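Local coordinates for glycosyl transferase (Staphylococcus aureus, PDB 5U02), which belongs to the TarS family of glycosyl transferases and comprises here a helical linker domain followed by two beta-rich C-terminal domains of the E-set clan, at residues I198-E201 with D202-A205; I274-T277 with D278-M282; M282-K285 with G286-K289. All coordinates share one frame; numbering follows the deposited sequence.

Interaction 1 (I198-E201 with D202-A205); sequences IMLE and DIKA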
ATOM      1  N   ILE A 198      -0.881  12.216  -5.765  1.00 22.05           N
ATOM      2  CA  ILE A 198       0.271  12.069  -6.648  1.00 21.80           C
ATOM      3  C   ILE A 198       1.230  13.206  -6.323  1.00 23.36           C
ATOM      4  O   ILE A 198       1.062  14.332  -6.804  1.00 22.91           O
ATOM      5  CB  ILE A 198      -0.128  12.100  -8.123  1.00 26.19           C
ATOM      6  CG1 ILE A 198      -1.176  11.038  -8.439  1.00 23.79           C
ATOM      7  CG2 ILE A 198       1.092  11.914  -9.002  1.00 24.67           C
ATOM      8  CD1 ILE A 198      -1.846  11.291  -9.757  1.00 21.53           C
ATOM      9  N   MET A 199       2.245  12.909  -5.520  1.00 24.62           N
ATOM     10  CA  MET A 199       3.238  13.901  -5.130  1.00 26.02           C
ATOM     11  C   MET A 199       4.209  14.130  -6.285  1.00 26.76           C
ATOM     12  O   MET A 199       4.890  13.198  -6.723  1.00 30.11           O
ATOM     13  CB  MET A 199       3.978  13.428  -3.883  1.00 28.13           C
ATOM     14  CG  MET A 199       3.059  12.826  -2.837  1.00 30.97           C
ATOM     15  SD  MET A 199       1.753  13.966  -2.370  1.00 29.69           S
ATOM     16  CE  MET A 199       2.699  15.179  -1.464  1.00 24.58           C
ATOM     17  N   LEU A 200       4.284  15.372  -6.768  1.00 25.47           N
ATOM     18  CA  LEU A 200       5.126  15.663  -7.924  1.00 23.12           C
ATOM     19  C   LEU A 200       6.604  15.435  -7.631  1.00 26.03           C
ATOM     20  O   LEU A 200       7.371  15.136  -8.554  1.00 25.00           O
ATOM     21  CB  LEU A 200       4.895  17.096  -8.401  1.00 27.43           C
ATOM     22  CG  LEU A 200       3.436  17.483  -8.636  1.00 30.45           C
ATOM     23  CD1 LEU A 200       3.322  18.932  -9.017  1.00 31.18           C
ATOM     24  CD2 LEU A 200       2.817  16.625  -9.707  1.00 19.98           C
ATOM     25  N   GLU A 201       7.026  15.569  -6.369  1.00 28.84           N
ATOM     26  CA  GLU A 201       8.396  15.201  -6.016  1.00 31.88           C
ATOM     27  C   GLU A 201       8.645  13.716  -6.252  1.00 31.13           C
ATOM     28  O   GLU A 201       9.776  13.317  -6.554  1.00 30.45           O
ATOM     29  CB  GLU A 201       8.684  15.574  -4.559  1.00 36.53           C
ATOM     30  CG  GLU A 201      10.100  15.241  -4.074  1.00 42.53           C
ATOM     31  CD  GLU A 201      10.302  15.539  -2.591  1.00 49.56           C
ATOM     32  OE1 GLU A 201       9.416  16.173  -1.978  1.00 52.45           O
ATOM     33  OE2 GLU A 201      11.344  15.132  -2.033  1.00 50.93           O
ATOM     34  N   ASP A 202       7.605  12.883  -6.141  1.00 25.08           N
ATOM     35  CA  ASP A 202       7.768  11.453  -6.384  1.00 26.35           C
ATOM     36  C   ASP A 202       7.858  11.121  -7.872  1.00 28.43           C
ATOM     37  O   ASP A 202       8.532  10.152  -8.242  1.00 31.45           O
ATOM     38  CB  ASP A 202       6.615  10.665  -5.747  1.00 22.67           C
ATOM     39  CG  ASP A 202       6.657  10.674  -4.225  1.00 30.97           C
ATOM     40  OD1 ASP A 202       5.609  10.389  -3.611  1.00 37.95           O
ATOM     41  OD2 ASP A 202       7.724  10.969  -3.648  1.00 30.99           O
ATOM     42  N   ILE A 203       7.198  11.894  -8.736  1.00 23.76           N
ATOM     43  CA  ILE A 203       7.116  11.581 -10.160  1.00 24.42           C
ATOM     44  C   ILE A 203       7.958  12.511 -11.022  1.00 27.24           C
ATOM     45  O   ILE A 203       8.022  12.307 -12.244  1.00 28.25           O
ATOM     46  CB  ILE A 203       5.655  11.581 -10.650  1.00 24.03           C
ATOM     47  CG1 ILE A 203       5.090  13.001 -10.697  1.00 19.30           C
ATOM     48  CG2 ILE A 203       4.786  10.712  -9.756  1.00 27.61           C
ATOM     49  CD1 ILE A 203       3.677  13.052 -11.259  1.00 17.10           C
ATOM     50  N   LYS A 204       8.610  13.517 -10.432  1.00 29.53           N
ATOM     51  CA  LYS A 204       9.421  14.453 -11.210  1.00 32.42           C
ATOM     52  C   LYS A 204      10.523  13.744 -11.989  1.00 30.93           C
ATOM     53  O   LYS A 204      10.818  14.110 -13.133  1.00 30.61           O
ATOM     54  CB  LYS A 204      10.046  15.503 -10.288  1.00 34.13           C
ATOM     55  CG  LYS A 204       9.352  16.839 -10.301  1.00 38.16           C
ATOM     56  CD  LYS A 204      10.325  17.974  -9.999  1.00 41.23           C
ATOM     57  CE  LYS A 204      11.156  17.716  -8.763  1.00 38.42           C
ATOM     58  NZ  LYS A 204      11.853  18.957  -8.327  1.00 39.03           N
ATOM     59  N   ALA A 205      11.161  12.745 -11.380  1.00 31.50           N
ATOM     60  CA  ALA A 205      12.292  12.092 -12.028  1.00 36.45           C
ATOM     61  C   ALA A 205      11.872  11.252 -13.227  1.00 34.23           C
ATOM     62  O   ALA A 205      12.697  11.013 -14.113  1.00 35.38           O
ATOM     63  CB  ALA A 205      13.041  11.217 -11.020  1.00 36.88           C
TER
HETATM   64  O   HOH W   1       3.183  10.239  -4.509  1.00 33.90           O
HETATM   65  O   HOH W   2      10.941  11.740  -8.731  1.00 58.57           O
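A single helical turn follows directly on strand 193-199, with Met199 as N-cap and Asp202 three residues further on. The backbone closes it: Asp202 N gives its hydrogen to Met199 O at 2.8 Å, coming from above the carbonyl plane (55° out of it), while Ile203 N reaches the same oxygen in a weak bond of 3.3 Å. Leu200 O accepts weakly from Ile203 N and from Lys204 N.

Asp202 occupies the position from which a capping box would grip the N-cap N-H, but here a water stands between. This water donates to Asp202 OD1 at 2.6 Å and accepts from Met199 N at 3.0 Å. The carboxylate gets there because CG lies anti to the carbonyl carbon (chi1 -69°), which folds it back alongside Met199, with OD1 3.5 Å from Met199 CB. A short acidic side chain suits this place, since through the water it serves the N-H of the N-cap residue. A second water links Glu201 O to Ala205 N.

Ile203 CD1 meets Ile198 CG2 at 3.6 Å and Leu200 CD2 at 4.0 Å, so branched aliphatic side chains pack together on the buried side of the turn. Lys204 lays its CB and CG against Leu200 O and sends its NZ to His248 O.

Glu201 forms a salt bridge with Lys150 of the second subunit and Asp202 OD2 a hydrogen bond with Asn197 of that subunit. Within the chain, Ile198 and Leu200 rest on Ile151 of strand 150-159, and Ile203 on Met182 of strand 181-190.

Interaction 2 (I274-T277 with D278-M282); sequences ITLT and DSISM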
ATOM      1  N   ILE A 274       9.372  24.788 -20.693  1.00 29.58           N
ATOM      2  CA  ILE A 274       8.980  26.181 -20.865  1.00 27.15           C
ATOM      3  C   ILE A 274      10.182  27.058 -20.550  1.00 29.07           C
ATOM      4  O   ILE A 274      11.187  26.608 -19.994  1.00 27.85           O
ATOM      5  CB  ILE A 274       7.792  26.591 -19.964  1.00 27.31           C
ATOM      6  CG1 ILE A 274       8.179  26.486 -18.489  1.00 21.36           C
ATOM      7  CG2 ILE A 274       6.553  25.753 -20.259  1.00 28.42           C
ATOM      8  CD1 ILE A 274       7.140  27.036 -17.559  1.00 17.80           C
ATOM      9  N   THR A 275      10.064  28.328 -20.921  1.00 29.69           N
ATOM     10  CA  THR A 275      10.965  29.382 -20.471  1.00 24.66           C
ATOM     11  C   THR A 275      10.184  30.239 -19.482  1.00 24.99           C
ATOM     12  O   THR A 275       9.184  30.862 -19.854  1.00 28.05           O
ATOM     13  CB  THR A 275      11.470  30.220 -21.646  1.00 26.89           C
ATOM     14  OG1 THR A 275      12.310  29.408 -22.480  1.00 25.55           O
ATOM     15  CG2 THR A 275      12.273  31.413 -21.139  1.00 25.40           C
ATOM     16  N   LEU A 276      10.627  30.247 -18.222  1.00 26.18           N
ATOM     17  CA  LEU A 276       9.819  30.818 -17.147  1.00 29.33           C
ATOM     18  C   LEU A 276       9.400  32.251 -17.455  1.00 29.04           C
ATOM     19  O   LEU A 276       8.229  32.617 -17.290  1.00 26.62           O
ATOM     20  CB  LEU A 276      10.593  30.752 -15.829  1.00 31.91           C
ATOM     21  CG  LEU A 276       9.850  31.211 -14.574  1.00 31.97           C
ATOM     22  CD1 LEU A 276       8.594  30.387 -14.361  1.00 27.76           C
ATOM     23  CD2 LEU A 276      10.759  31.124 -13.359  1.00 30.79           C
ATOM     24  N   THR A 277      10.334  33.073 -17.927  1.00 29.23           N
ATOM     25  CA  THR A 277      10.005  34.474 -18.146  1.00 38.79           C
ATOM     26  C   THR A 277       9.123  34.681 -19.375  1.00 40.46           C
ATOM     27  O   THR A 277       8.514  35.748 -19.505  1.00 39.50           O
ATOM     28  CB  THR A 277      11.293  35.301 -18.232  1.00 41.46           C
ATOM     29  OG1 THR A 277      10.978  36.697 -18.130  1.00 49.99           O
ATOM     30  CG2 THR A 277      12.057  35.022 -19.522  1.00 36.28           C
ATOM     31  N   ASP A 278       9.016  33.685 -20.261  1.00 37.64           N
ATOM     32  CA  ASP A 278       8.053  33.745 -21.358  1.00 32.71           C
ATOM     33  C   ASP A 278       6.650  33.326 -20.940  1.00 32.78           C
ATOM     34  O   ASP A 278       5.686  33.672 -21.630  1.00 35.66           O
ATOM     35  CB  ASP A 278       8.505  32.856 -22.520  1.00 32.20           C
ATOM     36  CG  ASP A 278       9.599  33.491 -23.344  1.00 35.17           C
ATOM     37  OD1 ASP A 278       9.816  34.711 -23.190  1.00 36.49           O
ATOM     38  OD2 ASP A 278      10.236  32.779 -24.146  1.00 35.75           O
ATOM     39  N   SER A 279       6.510  32.586 -19.841  1.00 28.96           N
ATOM     40  CA  SER A 279       5.221  32.029 -19.452  1.00 24.22           C
ATOM     41  C   SER A 279       4.603  32.701 -18.241  1.00 26.16           C
ATOM     42  O   SER A 279       3.377  32.736 -18.133  1.00 26.75           O
ATOM     43  CB  SER A 279       5.358  30.531 -19.156  1.00 21.26           C
ATOM     44  OG  SER A 279       5.836  29.831 -20.285  1.00 27.15           O
ATOM     45  N   ILE A 280       5.417  33.217 -17.327  1.00 30.98           N
ATOM     46  CA  ILE A 280       4.943  33.752 -16.058  1.00 28.72           C
ATOM     47  C   ILE A 280       5.682  35.050 -15.787  1.00 28.04           C
ATOM     48  O   ILE A 280       6.915  35.092 -15.845  1.00 29.11           O
ATOM     49  CB  ILE A 280       5.152  32.751 -14.904  1.00 28.63           C
ATOM     50  CG1 ILE A 280       4.325  31.482 -15.145  1.00 26.14           C
ATOM     51  CG2 ILE A 280       4.798  33.383 -13.568  1.00 27.76           C
ATOM     52  CD1 ILE A 280       4.546  30.402 -14.124  1.00 25.52           C
ATOM     53  N   SER A 281       4.934  36.113 -15.516  1.00 29.35           N
ATOM     54  CA  SER A 281       5.517  37.388 -15.145  1.00 31.20           C
ATOM     55  C   SER A 281       5.499  37.523 -13.630  1.00 31.71           C
ATOM     56  O   SER A 281       4.623  36.979 -12.952  1.00 31.97           O
ATOM     57  CB  SER A 281       4.759  38.555 -15.779  1.00 31.20           C
ATOM     58  OG  SER A 281       3.499  38.731 -15.158  1.00 30.58           O
ATOM     59  N   MET A 282       6.486  38.243 -13.108  1.00 29.91           N
ATOM     60  CA  MET A 282       6.601  38.508 -11.680  1.00 31.80           C
ATOM     61  C   MET A 282       6.710  40.012 -11.501  1.00 31.49           C
ATOM     62  O   MET A 282       7.624  40.636 -12.050  1.00 27.50           O
ATOM     63  CB  MET A 282       7.812  37.789 -11.080  1.00 34.03           C
ATOM     64  CG  MET A 282       8.011  38.019  -9.593  1.00 44.13           C
ATOM     65  SD  MET A 282       9.287  36.946  -8.885  1.00 50.69           S
ATOM     66  CE  MET A 282      10.692  37.345  -9.921  1.00 51.91           C
TER
HETATM   67  O   HOH W   3       7.800  28.867 -22.551  1.00 25.32           O
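Four backbone hydrogen bonds, one of them weak, join Thr275 and Leu276 to Asp278, Ser279 and Ile280. Leu276 O takes two: Ile280 N lies nearly in line with the C=O bond (170°) at 2.9 Å, and Ser279 N stands above the carbonyl plane, 64° out of it, at 3.1 Å. Thr275 O accepts the other two, from Asp278 N at 2.9 Å and, weakly, from Ser279 N at 3.2 Å.

Water extends this polar network. One molecule accepts from Thr275 N at 2.8 Å and bonds Ser279 OG at 3.1 Å, tying the N-cap amide to the last residue of the turn. Thr275 is the N-cap, but its hydroxyl makes no capping bond; the small hydroxyl of Ser279 lies near enough to share the water.

These bonds define the one-turn helix 276-279, which turns the chain from strand 267-274, in the sheet of the first C-terminal domain, into strand 280-285, an outermost strand, within this chain, of the next sheet. Ile280 is where helical backbone angles give way to strand.

Apolar contact is slighter. Leu276 CG lies anti to the backbone N (chi1 -175°), and from there CD1 reaches Ile280 CD1 at 4.1 Å. Both side chains find further apolar neighbours: Leu276 touches Leu246, Phe253 and Leu355, and Ile280 touches Tyr299. Asp278 slants across Thr275, its OD2 3.8 Å from Thr275 CB in a mere van der Waals approach.

Interaction 3 (M282-K285 with G286-K289); sequences MKLK and GKNK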
ATOM      1  N   MET A 282       6.486  38.243 -13.108  1.00 29.91           N
ATOM      2  CA  MET A 282       6.601  38.508 -11.680  1.00 31.80           C
ATOM      3  C   MET A 282       6.710  40.012 -11.501  1.00 31.49           C
ATOM      4  O   MET A 282       7.624  40.636 -12.050  1.00 27.50           O
ATOM      5  CB  MET A 282       7.812  37.789 -11.080  1.00 34.03           C
ATOM      6  CG  MET A 282       8.011  38.019  -9.593  1.00 44.13           C
ATOM      7  SD  MET A 282       9.287  36.946  -8.885  1.00 50.69           S
ATOM      8  CE  MET A 282      10.692  37.345  -9.921  1.00 51.91           C
ATOM      9  N   LYS A 283       5.768  40.597 -10.763  1.00 34.47           N
ATOM     10  CA  LYS A 283       5.732  42.038 -10.581  1.00 36.80           C
ATOM     11  C   LYS A 283       5.446  42.371  -9.125  1.00 39.59           C
ATOM     12  O   LYS A 283       4.928  41.550  -8.362  1.00 38.51           O
ATOM     13  CB  LYS A 283       4.679  42.703 -11.476  1.00 39.71           C
ATOM     14  CG  LYS A 283       4.885  42.488 -12.967  1.00 46.80           C
ATOM     15  CD  LYS A 283       3.814  43.222 -13.763  1.00 51.95           C
ATOM     16  CE  LYS A 283       3.365  42.420 -14.972  1.00 52.06           C
ATOM     17  NZ  LYS A 283       1.964  42.754 -15.377  1.00 50.98           N
ATOM     18  N   LEU A 284       5.784  43.603  -8.758  1.00 38.92           N
ATOM     19  CA  LEU A 284       5.564  44.127  -7.419  1.00 38.14           C
ATOM     20  C   LEU A 284       4.281  44.945  -7.406  1.00 39.82           C
ATOM     21  O   LEU A 284       4.091  45.826  -8.250  1.00 44.16           O
ATOM     22  CB  LEU A 284       6.749  44.988  -6.977  1.00 41.37           C
ATOM     23  CG  LEU A 284       6.793  45.432  -5.514  1.00 44.26           C
ATOM     24  CD1 LEU A 284       6.796  44.217  -4.603  1.00 43.54           C
ATOM     25  CD2 LEU A 284       8.012  46.312  -5.251  1.00 43.12           C
ATOM     26  N   LYS A 285       3.400  44.644  -6.456  1.00 38.24           N
ATOM     27  CA  LYS A 285       2.154  45.374  -6.272  1.00 38.91           C
ATOM     28  C   LYS A 285       2.181  46.001  -4.884  1.00 39.58           C
ATOM     29  O   LYS A 285       2.331  45.292  -3.884  1.00 37.62           O
ATOM     30  CB  LYS A 285       0.949  44.447  -6.440  1.00 41.96           C
ATOM     31  CG  LYS A 285      -0.399  45.081  -6.131  1.00 45.05           C
ATOM     32  CD  LYS A 285      -1.525  44.099  -6.436  1.00 44.50           C
ATOM     33  CE  LYS A 285      -2.864  44.585  -5.909  1.00 45.17           C
ATOM     34  NZ  LYS A 285      -3.973  43.679  -6.320  1.00 45.24           N
ATOM     35  N   GLY A 286       2.042  47.324  -4.826  1.00 43.25           N
ATOM     36  CA  GLY A 286       2.270  48.013  -3.569  1.00 42.29           C
ATOM     37  C   GLY A 286       3.735  47.913  -3.190  1.00 44.82           C
ATOM     38  O   GLY A 286       4.629  48.013  -4.038  1.00 50.24           O
ATOM     39  N   LYS A 287       3.993  47.693  -1.901  1.00 40.73           N
ATOM     40  CA  LYS A 287       5.351  47.478  -1.423  1.00 40.14           C
ATOM     41  C   LYS A 287       5.575  46.110  -0.799  1.00 35.07           C
ATOM     42  O   LYS A 287       6.721  45.783  -0.473  1.00 34.76           O
ATOM     43  CB  LYS A 287       5.741  48.559  -0.403  1.00 47.91           C
ATOM     44  CG  LYS A 287       5.694  49.972  -0.962  1.00 56.75           C
ATOM     45  CD  LYS A 287       6.557  50.102  -2.217  1.00 64.89           C
ATOM     46  CE  LYS A 287       8.036  49.879  -1.912  1.00 68.62           C
ATOM     47  NZ  LYS A 287       8.754  49.234  -3.049  1.00 69.05           N
ATOM     48  N   ASN A 288       4.529  45.294  -0.645  1.00 32.32           N
ATOM     49  CA  ASN A 288       4.659  44.047   0.098  1.00 33.05           C
ATOM     50  C   ASN A 288       3.990  42.868  -0.604  1.00 29.20           C
ATOM     51  O   ASN A 288       3.758  41.835   0.033  1.00 29.72           O
ATOM     52  CB  ASN A 288       4.080  44.208   1.515  1.00 29.00           C
ATOM     53  CG  ASN A 288       2.589  44.542   1.509  1.00 32.42           C
ATOM     54  OD1 ASN A 288       2.030  44.952   0.487  1.00 29.03           O
ATOM     55  ND2 ASN A 288       1.943  44.374   2.656  1.00 22.58           N
ATOM     56  N   LYS A 289       3.675  42.984  -1.893  1.00 29.70           N
ATOM     57  CA  LYS A 289       2.955  41.936  -2.605  1.00 32.89           C
ATOM     58  C   LYS A 289       3.655  41.616  -3.917  1.00 32.99           C
ATOM     59  O   LYS A 289       3.931  42.516  -4.721  1.00 33.99           O
ATOM     60  CB  LYS A 289       1.499  42.337  -2.867  1.00 34.30           C
ATOM     61  CG  LYS A 289       0.613  42.276  -1.628  1.00 39.31           C
ATOM     62  CD  LYS A 289      -0.774  42.859  -1.888  1.00 47.33           C
ATOM     63  CE  LYS A 289      -1.642  42.764  -0.641  1.00 54.31           C
ATOM     64  NZ  LYS A 289      -2.891  43.571  -0.739  1.00 59.48           N
TER
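Lys289 O is gripped by Lys285 N, which donates to it at 2.8 Å in an essentially straight N-H...O line (179°). The alpha carbon of Leu284 adds a C-H...O contact of 3.5 Å to the same oxygen. Leu284 also brings its side chain there: with CG anti to the backbone N (chi1 -170°), CD1 settles 3.3 Å from Lys289 O, while CG lies near Gly286 O. The return bond, from Lys289 N to Lys285 O, is weak at 3.3 Å.

Leu284 CD2 also touches the ammonium end of Lys287, NZ, at 3.7 Å. The bent chain of Lys287 crosses the leucine so that NZ passes CD2 and donates to Ile335 O; a long flexible side chain suits that reach.

Lys285 and Lys289 point to the same face, CB to CB 4.2 Å apart, with their NZ atoms 5.7 Å from each other. That like-charge proximity is probably eased by the salt bridge from Lys289 NZ to Asp312 of the third subunit. Gly286, with a positive phi of 67°, turns the backbone just after Lys285 O, where the lack of a side chain avoids crowding.

Lys285 and Lys289 form an antiparallel hydrogen-bonded pair, and Gly286, Lys287 and Asn288 bridge it: a beta-hairpin with a three-residue loop, joining strands 280-285 and 289-294 at the edge, within this chain, of the antiparallel sheet of the second C-terminal domain.

From the N terminus, the chain first closes interaction 1, a one-turn helix after strand 193-199 in the first C-terminal domain. Strands 212-221 to 267-274 then intervene before interaction 2 makes a similar turn at the passage into the following sheet. Interaction 3 begins where interaction 2 ends, at Met282. All three are local and lie in series, neither nested nor crossing. Interactions 2 and 3, about 17 Å apart centre to centre, share strand 280-285: one leads into it and the other closes the hairpin at its end. Interaction 1 stands about 12 Å from interaction 2 at the nearest atoms and does not touch it.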